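Side-chain contacts in YcaO (Methanopyrus kandleri, PDB 6CIB), which binds ADP and magnesium and probably uses ATP to introduce backbone thioamides into ribosomally made peptides: residues A[317-320]-A[321-324]; A[166-169]-A[170-173]; A[86-89]-A[90-93]; A[127-130]-A[131-135]. All coordinates share one frame; numbering follows the deposited sequence.

Contact 1: residues A[317-320]-A[321-324]; sequences TEEL and VERV
Val321 packs down onto the turn before it. Its CG2 lies 3.2 Å from Thr317 O, the same carbonyl that takes the backbone bond from Val321 N at 3.0 Å. The first torsion of Val321 sets CG1 anti to its own N (chi1 167°), which leaves CG2 beside that N and close to the carbonyl. Val324 repeats the pattern one turn on, with CG2 3.3 Å from Leu320 O. These are the buried, close-set residues. The other side is looser and open to solvent. Here Glu318 and Glu322 run side by side in the same direction. Their carboxylates are turned 66° against each other, and Glu318 OE2 comes within 3.6 Å of Glu322 OE2. The two like charges probably disfavour each other. The aliphatic part of Glu322 still packs, since its CG sits 3.3 Å from Glu318 O. Arg323 does the same with CG against Glu319 O, while its guanidinium has a weak, long ion pair with Glu214. The i to i+4 backbone bonds are those of a regular alpha-helix, 313-325. Its buried side rests on helix 154-177, where Thr317 touches Glu155, Val158 and Ile159, and Leu320 also meets Ile159.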
ATOM      1  N   THR A 317     -13.291  -6.690  -7.444  1.00 31.35           N
ATOM      2  CA  THR A 317     -12.136  -6.515  -8.339  1.00 32.88           C
ATOM      3  C   THR A 317     -12.538  -5.775  -9.623  1.00 33.80           C
ATOM      4  O   THR A 317     -11.922  -4.777  -9.981  1.00 32.32           O
ATOM      5  CB  THR A 317     -11.483  -7.873  -8.700  1.00 31.93           C
ATOM      6  OG1 THR A 317     -11.146  -8.583  -7.505  1.00 33.29           O
ATOM      7  CG2 THR A 317     -10.218  -7.680  -9.544  1.00 32.19           C
ATOM      8  N   GLU A 318     -13.565  -6.286 -10.299  1.00 36.25           N
ATOM      9  CA  GLU A 318     -14.092  -5.693 -11.526  1.00 38.22           C
ATOM     10  C   GLU A 318     -14.496  -4.224 -11.318  1.00 35.85           C
ATOM     11  O   GLU A 318     -14.069  -3.354 -12.067  1.00 34.27           O
ATOM     12  CB  GLU A 318     -15.276  -6.531 -12.027  1.00 41.98           C
ATOM     13  CG  GLU A 318     -15.794  -6.176 -13.416  1.00 47.44           C
ATOM     14  CD  GLU A 318     -17.124  -6.850 -13.730  1.00 50.20           C
ATOM     15  OE1 GLU A 318     -17.192  -8.105 -13.712  1.00 50.33           O
ATOM     16  OE2 GLU A 318     -18.107  -6.119 -13.991  1.00 54.63           O
ATOM     17  N   GLU A 319     -15.290  -3.962 -10.280  1.00 37.41           N
ATOM     18  CA  GLU A 319     -15.758  -2.605  -9.977  1.00 37.30           C
ATOM     19  C   GLU A 319     -14.632  -1.625  -9.642  1.00 36.93           C
ATOM     20  O   GLU A 319     -14.643  -0.489 -10.120  1.00 36.02           O
ATOM     21  CB  GLU A 319     -16.828  -2.626  -8.886  1.00 40.20           C
ATOM     22  CG  GLU A 319     -18.159  -3.199  -9.374  1.00 43.58           C
ATOM     23  CD  GLU A 319     -19.294  -3.038  -8.381  1.00 46.77           C
ATOM     24  OE1 GLU A 319     -19.230  -2.137  -7.516  1.00 51.86           O
ATOM     25  OE2 GLU A 319     -20.266  -3.814  -8.475  1.00 51.79           O
ATOM     26  N   LEU A 320     -13.651  -2.075  -8.854  1.00 34.27           N
ATOM     27  CA  LEU A 320     -12.472  -1.256  -8.555  1.00 31.56           C
ATOM     28  C   LEU A 320     -11.664  -0.932  -9.800  1.00 29.22           C
ATOM     29  O   LEU A 320     -11.290   0.219  -9.997  1.00 27.03           O
ATOM     30  CB  LEU A 320     -11.597  -1.893  -7.467  1.00 32.04           C
ATOM     31  CG  LEU A 320     -12.173  -1.843  -6.047  1.00 32.89           C
ATOM     32  CD1 LEU A 320     -11.321  -2.669  -5.096  1.00 32.63           C
ATOM     33  CD2 LEU A 320     -12.326  -0.416  -5.539  1.00 33.06           C
ATOM     34  N   VAL A 321     -11.433  -1.939 -10.649  1.00 28.57           N
ATOM     35  CA  VAL A 321     -10.692  -1.760 -11.914  1.00 29.81           C
ATOM     36  C   VAL A 321     -11.401  -0.738 -12.826  1.00 31.72           C
ATOM     37  O   VAL A 321     -10.762   0.169 -13.384  1.00 31.72           O
ATOM     38  CB  VAL A 321     -10.465  -3.109 -12.641  1.00 28.49           C
ATOM     39  CG1 VAL A 321      -9.996  -2.904 -14.080  1.00 29.48           C
ATOM     40  CG2 VAL A 321      -9.452  -3.966 -11.888  1.00 28.48           C
ATOM     41  N   GLU A 322     -12.719  -0.884 -12.945  1.00 32.13           N
ATOM     42  CA  GLU A 322     -13.545   0.017 -13.752  1.00 34.28           C
ATOM     43  C   GLU A 322     -13.390   1.479 -13.312  1.00 33.90           C
ATOM     44  O   GLU A 322     -13.139   2.353 -14.150  1.00 34.20           O
ATOM     45  CB  GLU A 322     -15.012  -0.422 -13.704  1.00 35.62           C
ATOM     46  CG  GLU A 322     -15.318  -1.653 -14.555  1.00 38.98           C
ATOM     47  CD  GLU A 322     -16.761  -2.132 -14.437  1.00 41.17           C
ATOM     48  OE1 GLU A 322     -17.449  -1.769 -13.456  1.00 44.89           O
ATOM     49  OE2 GLU A 322     -17.210  -2.889 -15.326  1.00 41.45           O
ATOM     50  N   ARG A 323     -13.488   1.718 -11.999  1.00 33.83           N
ATOM     51  CA  ARG A 323     -13.385   3.065 -11.424  1.00 35.00           C
ATOM     52  C   ARG A 323     -12.017   3.704 -11.630  1.00 34.27           C
ATOM     53  O   ARG A 323     -11.931   4.891 -11.934  1.00 35.26           O
ATOM     54  CB  ARG A 323     -13.770   3.077  -9.938  1.00 37.10           C
ATOM     55  CG  ARG A 323     -15.201   2.630  -9.637  1.00 41.81           C
ATOM     56  CD  ARG A 323     -16.254   3.675  -9.980  1.00 43.59           C
ATOM     57  NE  ARG A 323     -17.604   3.192  -9.686  1.00 47.61           N
ATOM     58  CZ  ARG A 323     -18.683   3.966  -9.540  1.00 52.57           C
ATOM     59  NH1 ARG A 323     -18.602   5.293  -9.651  1.00 54.08           N
ATOM     60  NH2 ARG A 323     -19.858   3.407  -9.274  1.00 52.32           N
ATOM     61  N   VAL A 324     -10.957   2.910 -11.487  1.00 33.21           N
ATOM     62  CA  VAL A 324      -9.598   3.377 -11.778  1.00 33.04           C
ATOM     63  C   VAL A 324      -9.396   3.637 -13.278  1.00 32.55           C
ATOM     64  O   VAL A 324      -8.780   4.641 -13.650  1.00 32.77           O
ATOM     65  CB  VAL A 324      -8.501   2.439 -11.211  1.00 31.92           C
ATOM     66  CG1 VAL A 324      -7.118   3.022 -11.472  1.00 31.21           C
ATOM     67  CG2 VAL A 324      -8.682   2.247  -9.711  1.00 31.93           C
TER

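Contact 2: residues A[166-169]-A[170-173]; sequences VERD and SWSI
Arg168 O is gripped twice by Ser172. The hydroxyl OG donates to Arg168 O at 2.7 Å, and Ser172 N donates to the same Arg168 O at 2.8 Å. The two donors reach the oxygen from opposite faces of the carbonyl plane. OG stands beside its own backbone N (chi1 -66°), which points it at the carbonyl four residues back. Without the hydroxyl, as with an alanine here, Val358 N, which also bonds to OG, is likely to lose this partner and Arg168 O one of its two donors. A serine hydroxyl bonded to the carbonyl four residues earlier is a familiar feature of alpha-helices, here the long helix 154-177, which also carries ADP-binding residues nearer its start. One turn round, Arg168 and Trp171 run side by side. Arg168 CD meets the edge of the indole, 4.0 Å from Trp171 CE3, and guanidinium and ring planes are 74° apart. Arg168 also forms a salt bridge with Glu167, whose hydrogen bond, Arg168 NE to Glu167 OE2 at 3.4 Å, is weak. The indole stacks with Phe235 of strand 233-238, and its NE1 bonds to Glu175. On another side of the helix a water donates to Asp169 OD2 at 2.8 Å and to Ser170 OG at 2.9 Å, bridging neighbours in the chain. Asp169 OD1 pairs with Arg212 and accepts from Ser355 N, while Ser170 OG bonds to Pro210 O. Ile173 runs alongside Asp169, its CD1 3.4 Å from Asp169 O.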
ATOM      1  N   VAL A 166      -4.016   3.755  -5.579  1.00 26.50           N
ATOM      2  CA  VAL A 166      -4.944   4.885  -5.377  1.00 27.24           C
ATOM      3  C   VAL A 166      -4.523   5.701  -4.152  1.00 27.87           C
ATOM      4  O   VAL A 166      -4.482   6.933  -4.203  1.00 26.37           O
ATOM      5  CB  VAL A 166      -6.413   4.412  -5.263  1.00 28.32           C
ATOM      6  CG1 VAL A 166      -7.359   5.573  -4.954  1.00 29.63           C
ATOM      7  CG2 VAL A 166      -6.836   3.726  -6.553  1.00 26.83           C
ATOM      8  N   GLU A 167      -4.180   4.997  -3.075  1.00 27.00           N
ATOM      9  CA  GLU A 167      -3.724   5.600  -1.827  1.00 28.22           C
ATOM     10  C   GLU A 167      -2.520   6.529  -2.039  1.00 28.29           C
ATOM     11  O   GLU A 167      -2.529   7.686  -1.592  1.00 28.25           O
ATOM     12  CB  GLU A 167      -3.403   4.482  -0.832  1.00 28.93           C
ATOM     13  CG  GLU A 167      -2.793   4.921   0.479  1.00 32.24           C
ATOM     14  CD  GLU A 167      -2.158   3.762   1.221  1.00 33.92           C
ATOM     15  OE1 GLU A 167      -2.893   2.844   1.644  1.00 35.98           O
ATOM     16  OE2 GLU A 167      -0.925   3.773   1.389  1.00 33.92           O
ATOM     17  N   ARG A 168      -1.506   6.029  -2.737  1.00 28.49           N
ATOM     18  CA  ARG A 168      -0.297   6.817  -2.997  1.00 30.61           C
ATOM     19  C   ARG A 168      -0.523   7.917  -4.035  1.00 29.73           C
ATOM     20  O   ARG A 168       0.156   8.938  -4.001  1.00 29.27           O
ATOM     21  CB  ARG A 168       0.886   5.922  -3.382  1.00 32.00           C
ATOM     22  CG  ARG A 168       1.094   4.751  -2.435  1.00 35.63           C
ATOM     23  CD  ARG A 168       2.071   5.038  -1.324  1.00 39.08           C
ATOM     24  NE  ARG A 168       1.994   4.038  -0.255  1.00 39.46           N
ATOM     25  CZ  ARG A 168       2.533   2.818  -0.289  1.00 42.06           C
ATOM     26  NH1 ARG A 168       3.186   2.369  -1.365  1.00 40.87           N
ATOM     27  NH2 ARG A 168       2.388   2.022   0.764  1.00 43.31           N
ATOM     28  N   ASP A 169      -1.482   7.707  -4.943  1.00 30.22           N
ATOM     29  CA  ASP A 169      -1.906   8.757  -5.885  1.00 30.01           C
ATOM     30  C   ASP A 169      -2.493   9.956  -5.133  1.00 30.71           C
ATOM     31  O   ASP A 169      -2.099  11.102  -5.404  1.00 30.95           O
ATOM     32  CB  ASP A 169      -2.892   8.216  -6.937  1.00 29.58           C
ATOM     33  CG  ASP A 169      -3.310   9.281  -7.954  1.00 30.83           C
ATOM     34  OD1 ASP A 169      -2.549   9.568  -8.904  1.00 30.92           O
ATOM     35  OD2 ASP A 169      -4.415   9.832  -7.795  1.00 31.10           O
ATOM     36  N   SER A 170      -3.410   9.685  -4.195  1.00 29.92           N
ATOM     37  CA  SER A 170      -3.996  10.712  -3.320  1.00 31.12           C
ATOM     38  C   SER A 170      -2.944  11.442  -2.491  1.00 31.01           C
ATOM     39  O   SER A 170      -2.921  12.671  -2.464  1.00 31.09           O
ATOM     40  CB  SER A 170      -5.044  10.111  -2.382  1.00 31.74           C
ATOM     41  OG  SER A 170      -6.245   9.819  -3.062  1.00 34.73           O
ATOM     42  N   TRP A 171      -2.081  10.675  -1.820  1.00 30.79           N
ATOM     43  CA  TRP A 171      -0.993  11.226  -1.020  1.00 30.73           C
ATOM     44  C   TRP A 171      -0.042  12.077  -1.879  1.00 31.40           C
ATOM     45  O   TRP A 171       0.344  13.172  -1.463  1.00 30.58           O
ATOM     46  CB  TRP A 171      -0.273  10.098  -0.261  1.00 30.86           C
ATOM     47  CG  TRP A 171       0.837  10.524   0.654  1.00 31.24           C
ATOM     48  CD1 TRP A 171       1.047  11.768   1.185  1.00 30.60           C
ATOM     49  CD2 TRP A 171       1.874   9.684   1.183  1.00 32.27           C
ATOM     50  NE1 TRP A 171       2.163  11.763   1.983  1.00 31.49           N
ATOM     51  CE2 TRP A 171       2.696  10.502   2.002  1.00 32.28           C
ATOM     52  CE3 TRP A 171       2.203   8.326   1.033  1.00 31.73           C
ATOM     53  CZ2 TRP A 171       3.824  10.005   2.675  1.00 32.57           C
ATOM     54  CZ3 TRP A 171       3.329   7.830   1.698  1.00 32.56           C
ATOM     55  CH2 TRP A 171       4.120   8.672   2.518  1.00 32.89           C
ATOM     56  N   SER A 172       0.290  11.588  -3.077  1.00 31.48           N
ATOM     57  CA  SER A 172       1.141  12.321  -4.026  1.00 33.00           C
ATOM     58  C   SER A 172       0.535  13.656  -4.477  1.00 33.27           C
ATOM     59  O   SER A 172       1.246  14.645  -4.598  1.00 33.05           O
ATOM     60  CB  SER A 172       1.459  11.458  -5.235  1.00 31.88           C
ATOM     61  OG  SER A 172       2.260  10.358  -4.868  1.00 34.61           O
ATOM     62  N   ILE A 173      -0.776  13.663  -4.704  1.00 33.10           N
ATOM     63  CA  ILE A 173      -1.532  14.877  -5.030  1.00 35.81           C
ATOM     64  C   ILE A 173      -1.484  15.918  -3.903  1.00 34.71           C
ATOM     65  O   ILE A 173      -1.215  17.092  -4.160  1.00 34.63           O
ATOM     66  CB  ILE A 173      -2.971  14.514  -5.523  1.00 37.14           C
ATOM     67  CG1 ILE A 173      -3.032  14.594  -7.046  1.00 39.46           C
ATOM     68  CG2 ILE A 173      -4.063  15.405  -4.951  1.00 35.94           C
ATOM     69  CD1 ILE A 173      -2.223  13.532  -7.754  1.00 40.47           C
TER
HETATM   70  O   HOH W   1      -6.453   9.215  -5.909  1.00 36.64           O

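Contact 3: residues A[86-89]-A[90-93]; sequences EPRE and EIIE
Ile92 reaches back over the turn to Arg88 and Glu89. Its CB lies 3.9 Å from Glu89 O. The next atom out, CG1, stands beside the backbone N of Ile92 (chi1 -69°) and comes 3.4 Å from Arg88 O. At the tip, CD1 stays near that carbonyl and also touches Glu89 OE1 at 3.7 Å, where the two side chains slant across each other. The carboxylate of Glu89 has its main partner elsewhere, in a salt bridge to Arg94. On another side of the turn, Ile91 CD1 lies over one face of the Arg88 guanidinium. The end of Arg88 is held by its NH2, which bonds to Leu337 O and Ala84 O. Two backbone bonds close the turn. Ile91 N gives a weak one to Arg88 O, and Ile92 N gives one of 3.2 Å to Glu89 O. Further out, Glu90 lies on the exposed surface, near the like charge of Glu340. These successive i to i+3 bonds are characteristic of a short 3-10 turn, here in the surface connection between helix 68-85 and strand 113-118.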
ATOM      1  N   GLU A  86      11.559 -10.184  -6.142  1.00 27.59           N
ATOM      2  CA  GLU A  86      12.965 -10.281  -6.524  1.00 29.66           C
ATOM      3  C   GLU A  86      13.080 -10.692  -8.001  1.00 31.62           C
ATOM      4  O   GLU A  86      12.310 -11.553  -8.460  1.00 32.11           O
ATOM      5  CB  GLU A  86      13.732 -11.229  -5.586  1.00 29.47           C
ATOM      6  CG  GLU A  86      14.010 -10.601  -4.225  1.00 29.32           C
ATOM      7  CD  GLU A  86      14.677 -11.527  -3.209  1.00 30.10           C
ATOM      8  OE1 GLU A  86      15.014 -12.693  -3.514  1.00 29.98           O
ATOM      9  OE2 GLU A  86      14.876 -11.057  -2.075  1.00 31.26           O
ATOM     10  N   PRO A  87      14.004 -10.051  -8.756  1.00 32.63           N
ATOM     11  CA  PRO A  87      14.167 -10.300 -10.194  1.00 33.79           C
ATOM     12  C   PRO A  87      14.214 -11.778 -10.545  1.00 34.79           C
ATOM     13  O   PRO A  87      14.906 -12.556  -9.884  1.00 34.85           O
ATOM     14  CB  PRO A  87      15.498  -9.630 -10.517  1.00 33.86           C
ATOM     15  CG  PRO A  87      15.560  -8.499  -9.563  1.00 34.50           C
ATOM     16  CD  PRO A  87      14.926  -8.995  -8.289  1.00 33.53           C
ATOM     17  N   ARG A  88      13.450 -12.152 -11.566  1.00 36.27           N
ATOM     18  CA  ARG A  88      13.337 -13.538 -11.957  1.00 39.36           C
ATOM     19  C   ARG A  88      13.496 -13.621 -13.466  1.00 40.95           C
ATOM     20  O   ARG A  88      12.636 -13.145 -14.226  1.00 39.88           O
ATOM     21  CB  ARG A  88      11.998 -14.111 -11.498  1.00 40.57           C
ATOM     22  CG  ARG A  88      12.122 -15.366 -10.655  1.00 41.61           C
ATOM     23  CD  ARG A  88      10.754 -15.955 -10.361  1.00 42.05           C
ATOM     24  NE  ARG A  88       9.925 -15.034  -9.589  1.00 43.47           N
ATOM     25  CZ  ARG A  88       8.599 -14.980  -9.632  1.00 43.49           C
ATOM     26  NH1 ARG A  88       7.908 -15.794 -10.419  1.00 45.36           N
ATOM     27  NH2 ARG A  88       7.955 -14.099  -8.881  1.00 44.80           N
ATOM     28  N   GLU A  89      14.618 -14.209 -13.884  1.00 41.62           N
ATOM     29  CA  GLU A  89      14.981 -14.342 -15.300  1.00 44.42           C
ATOM     30  C   GLU A  89      13.983 -15.221 -16.063  1.00 44.01           C
ATOM     31  O   GLU A  89      13.766 -15.018 -17.257  1.00 43.93           O
ATOM     32  CB  GLU A  89      16.416 -14.873 -15.421  1.00 44.90           C
ATOM     33  CG  GLU A  89      17.084 -14.683 -16.776  1.00 47.40           C
ATOM     34  CD  GLU A  89      17.255 -13.231 -17.211  1.00 47.83           C
ATOM     35  OE1 GLU A  89      17.583 -12.345 -16.391  1.00 49.23           O
ATOM     36  OE2 GLU A  89      17.075 -12.980 -18.412  1.00 50.27           O
ATOM     37  N   GLU A  90      13.373 -16.164 -15.342  1.00 46.78           N
ATOM     38  CA  GLU A  90      12.277 -17.020 -15.815  1.00 52.38           C
ATOM     39  C   GLU A  90      11.211 -16.284 -16.632  1.00 52.27           C
ATOM     40  O   GLU A  90      10.770 -16.785 -17.671  1.00 53.21           O
ATOM     41  CB  GLU A  90      11.582 -17.685 -14.619  1.00 59.25           C
ATOM     42  CG  GLU A  90      12.387 -18.756 -13.900  1.00 69.92           C
ATOM     43  CD  GLU A  90      12.257 -20.123 -14.555  1.00 76.19           C
ATOM     44  OE1 GLU A  90      11.487 -20.961 -14.032  1.00 78.78           O
ATOM     45  OE2 GLU A  90      12.916 -20.358 -15.595  1.00 79.36           O
ATOM     46  N   ILE A  91      10.807 -15.105 -16.152  1.00 47.10           N
ATOM     47  CA  ILE A  91       9.680 -14.363 -16.731  1.00 44.31           C
ATOM     48  C   ILE A  91      10.099 -13.080 -17.448  1.00 43.69           C
ATOM     49  O   ILE A  91       9.244 -12.298 -17.857  1.00 45.39           O
ATOM     50  CB  ILE A  91       8.554 -14.087 -15.688  1.00 42.83           C
ATOM     51  CG1 ILE A  91       9.074 -13.214 -14.522  1.00 41.87           C
ATOM     52  CG2 ILE A  91       7.917 -15.401 -15.229  1.00 40.73           C
ATOM     53  CD1 ILE A  91       8.007 -12.659 -13.601  1.00 41.67           C
ATOM     54  N   ILE A  92      11.407 -12.864 -17.595  1.00 43.90           N
ATOM     55  CA  ILE A  92      11.914 -11.708 -18.338  1.00 44.62           C
ATOM     56  C   ILE A  92      11.944 -12.033 -19.832  1.00 47.56           C
ATOM     57  O   ILE A  92      12.357 -13.128 -20.228  1.00 49.24           O
ATOM     58  CB  ILE A  92      13.295 -11.225 -17.817  1.00 44.78           C
ATOM     59  CG1 ILE A  92      13.154 -10.613 -16.411  1.00 43.30           C
ATOM     60  CG2 ILE A  92      13.905 -10.178 -18.743  1.00 43.59           C
ATOM     61  CD1 ILE A  92      14.439 -10.529 -15.612  1.00 41.30           C
ATOM     62  N   GLU A  93      11.478 -11.085 -20.645  1.00 48.44           N
ATOM     63  CA  GLU A  93      11.562 -11.179 -22.104  1.00 50.11           C
ATOM     64  C   GLU A  93      12.353 -10.014 -22.669  1.00 50.82           C
ATOM     65  O   GLU A  93      12.221  -8.875 -22.203  1.00 51.26           O
ATOM     66  CB  GLU A  93      10.174 -11.236 -22.734  1.00 52.24           C
ATOM     67  CG  GLU A  93       9.554 -12.622 -22.700  1.00 56.00           C
ATOM     68  CD  GLU A  93       8.129 -12.642 -23.222  1.00 60.01           C
ATOM     69  OE1 GLU A  93       7.914 -12.278 -24.401  1.00 62.33           O
ATOM     70  OE2 GLU A  93       7.223 -13.035 -22.450  1.00 61.62           O
TER

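Contact 4: residues A[127-130]-A[131-135]; sequences VPAN and EVFHP
Ala129 meets the Phe133 ring through its methyl, with CB 3.8 Å from Phe133 CD2. Val132 CG1 lies over the centre of one face of that ring, 4.1 Å above its plane, and Pro87 covers the opposite face. Ala129 O lies oblique to the ring and serves the backbone of the turn. It accepts from Phe133 N at 2.8 Å, an almost straight bond (N-H...O 177°), and from Val132 N at 3.0 Å, which comes from above the carbonyl plane. Beside this, Val127 CG1 touches both Glu131 CB and Val132 CG2, 3.6 Å from each. Glu131 is folded at its second torsion (chi2 -57°), and its CG and CB pass along Pro128 CD. Its buried carboxylate is well matched with charge: OE1 pairs with Arg350 and OE2 with Arg363. A glutamine in place of Glu131 would probably leave Arg350 and Arg363 without the negative charge they share. A water also donates to Glu131 OE2 at 2.6 Å and accepts from Asn130 ND2, which bonds to Leu141 O as well. A second water lies 2.8 Å from Phe133 O and near Asn130 O. Bonds from Glu131 N to Pro128 O and from Val132 N to Ala129 O, each spanning three residues, mark a 3-10 turn directly after strand 124-128, an outermost strand of a five-stranded antiparallel sheet.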
ATOM      1  N   VAL A 127       5.648  -4.705 -19.701  1.00 39.10           N
ATOM      2  CA  VAL A 127       6.007  -3.711 -18.696  1.00 38.57           C
ATOM      3  C   VAL A 127       7.506  -3.874 -18.441  1.00 37.60           C
ATOM      4  O   VAL A 127       7.987  -5.012 -18.389  1.00 38.92           O
ATOM      5  CB  VAL A 127       5.141  -3.904 -17.420  1.00 39.12           C
ATOM      6  CG1 VAL A 127       5.642  -3.085 -16.241  1.00 38.68           C
ATOM      7  CG2 VAL A 127       3.698  -3.518 -17.708  1.00 40.69           C
ATOM      8  N   PRO A 128       8.251  -2.753 -18.298  1.00 36.26           N
ATOM      9  CA  PRO A 128       9.690  -2.868 -18.011  1.00 36.84           C
ATOM     10  C   PRO A 128       9.925  -3.619 -16.713  1.00 36.17           C
ATOM     11  O   PRO A 128       9.115  -3.502 -15.781  1.00 36.67           O
ATOM     12  CB  PRO A 128      10.145  -1.409 -17.859  1.00 36.74           C
ATOM     13  CG  PRO A 128       9.116  -0.604 -18.594  1.00 37.11           C
ATOM     14  CD  PRO A 128       7.827  -1.338 -18.364  1.00 36.40           C
ATOM     15  N   ALA A 129      11.008  -4.393 -16.664  1.00 35.28           N
ATOM     16  CA  ALA A 129      11.391  -5.134 -15.457  1.00 35.29           C
ATOM     17  C   ALA A 129      11.534  -4.226 -14.231  1.00 33.16           C
ATOM     18  O   ALA A 129      11.170  -4.635 -13.128  1.00 33.29           O
ATOM     19  CB  ALA A 129      12.660  -5.943 -15.690  1.00 36.08           C
ATOM     20  N   ASN A 130      12.015  -2.996 -14.442  1.00 32.74           N
ATOM     21  CA  ASN A 130      12.190  -1.992 -13.366  1.00 33.74           C
ATOM     22  C   ASN A 130      10.853  -1.518 -12.784  1.00 35.64           C
ATOM     23  O   ASN A 130      10.813  -0.940 -11.693  1.00 37.48           O
ATOM     24  CB  ASN A 130      13.000  -0.783 -13.871  1.00 33.66           C
ATOM     25  CG  ASN A 130      13.546   0.096 -12.738  1.00 34.52           C
ATOM     26  OD1 ASN A 130      14.347  -0.346 -11.912  1.00 34.97           O
ATOM     27  ND2 ASN A 130      13.123   1.354 -12.713  1.00 33.73           N
ATOM     28  N   GLU A 131       9.773  -1.757 -13.526  1.00 35.46           N
ATOM     29  CA  GLU A 131       8.426  -1.437 -13.081  1.00 36.46           C
ATOM     30  C   GLU A 131       7.703  -2.656 -12.504  1.00 35.91           C
ATOM     31  O   GLU A 131       6.519  -2.580 -12.168  1.00 35.52           O
ATOM     32  CB  GLU A 131       7.612  -0.829 -14.232  1.00 37.90           C
ATOM     33  CG  GLU A 131       8.047   0.562 -14.665  1.00 40.14           C
ATOM     34  CD  GLU A 131       8.032   1.572 -13.533  1.00 42.92           C
ATOM     35  OE1 GLU A 131       7.064   1.589 -12.737  1.00 45.95           O
ATOM     36  OE2 GLU A 131       8.992   2.357 -13.441  1.00 45.36           O
ATOM     37  N   VAL A 132       8.416  -3.773 -12.385  1.00 32.66           N
ATOM     38  CA  VAL A 132       7.832  -4.995 -11.856  1.00 32.66           C
ATOM     39  C   VAL A 132       8.607  -5.452 -10.616  1.00 33.19           C
ATOM     40  O   VAL A 132       8.024  -5.661  -9.541  1.00 32.24           O
ATOM     41  CB  VAL A 132       7.787  -6.114 -12.931  1.00 32.19           C
ATOM     42  CG1 VAL A 132       7.280  -7.422 -12.342  1.00 32.90           C
ATOM     43  CG2 VAL A 132       6.902  -5.711 -14.100  1.00 31.37           C
ATOM     44  N   PHE A 133       9.924  -5.589 -10.777  1.00 32.48           N
ATOM     45  CA  PHE A 133      10.774  -6.199  -9.770  1.00 32.38           C
ATOM     46  C   PHE A 133      11.318  -5.201  -8.761  1.00 31.54           C
ATOM     47  O   PHE A 133      11.270  -3.985  -8.983  1.00 31.73           O
ATOM     48  CB  PHE A 133      11.934  -6.966 -10.435  1.00 32.53           C
ATOM     49  CG  PHE A 133      11.495  -8.102 -11.327  1.00 31.86           C
ATOM     50  CD1 PHE A 133      10.743  -9.171 -10.822  1.00 32.34           C
ATOM     51  CD2 PHE A 133      11.855  -8.116 -12.676  1.00 31.92           C
ATOM     52  CE1 PHE A 133      10.347 -10.220 -11.645  1.00 31.20           C
ATOM     53  CE2 PHE A 133      11.474  -9.164 -13.500  1.00 31.30           C
ATOM     54  CZ  PHE A 133      10.718 -10.218 -12.984  1.00 31.75           C
ATOM     55  N   HIS A 134      11.816  -5.739  -7.648  1.00 30.98           N
ATOM     56  CA  HIS A 134      12.535  -4.984  -6.629  1.00 30.81           C
ATOM     57  C   HIS A 134      13.451  -5.941  -5.862  1.00 31.38           C
ATOM     58  O   HIS A 134      12.967  -6.943  -5.341  1.00 31.80           O
ATOM     59  CB  HIS A 134      11.575  -4.285  -5.659  1.00 30.42           C
ATOM     60  CG  HIS A 134      12.268  -3.424  -4.655  1.00 30.77           C
ATOM     61  ND1 HIS A 134      12.908  -2.252  -5.001  1.00 31.59           N
ATOM     62  CD2 HIS A 134      12.448  -3.573  -3.320  1.00 30.03           C
ATOM     63  CE1 HIS A 134      13.442  -1.711  -3.919  1.00 29.62           C
ATOM     64  NE2 HIS A 134      13.178  -2.494  -2.888  1.00 29.60           N
ATOM     65  N   PRO A 135      14.770  -5.642  -5.793  1.00 31.45           N
ATOM     66  CA  PRO A 135      15.424  -4.468  -6.391  1.00 32.50           C
ATOM     67  C   PRO A 135      15.869  -4.685  -7.839  1.00 34.64           C
ATOM     68  O   PRO A 135      16.347  -5.770  -8.188  1.00 34.90           O
ATOM     69  CB  PRO A 135      16.644  -4.246  -5.486  1.00 32.24           C
ATOM     70  CG  PRO A 135      16.939  -5.585  -4.884  1.00 32.20           C
ATOM     71  CD  PRO A 135      15.737  -6.483  -5.054  1.00 30.68           C
TER
HETATM   72  O   HOH W   2       9.688  -1.793  -9.557  1.00 26.25           O
HETATM   73  O   HOH W   3      11.327   2.638 -14.660  1.00 49.28           O

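In the fold
Along the chain the order is contact 3, contact 4, contact 2, contact 1. Contacts 3 and 4 are neighbours, with centres about 9 Å apart. Ile92 and Pro87 pack on the ring of Phe133, so the turn after helix 68-85 meets the turn that ends edge strand 124-128. Contacts 1 and 2 lie on helices 313-325 and 154-177. Their centres are about 17 Å apart, and Val324 CG2 touches Val166 CG2 at 3.9 Å. The two pairs are separate, with centres 20 to 29 Å apart between them. Helices 68-85 and 154-177 both carry residues of the nucleotide site; contact 2 lies on the second and contact 3 directly follows the first.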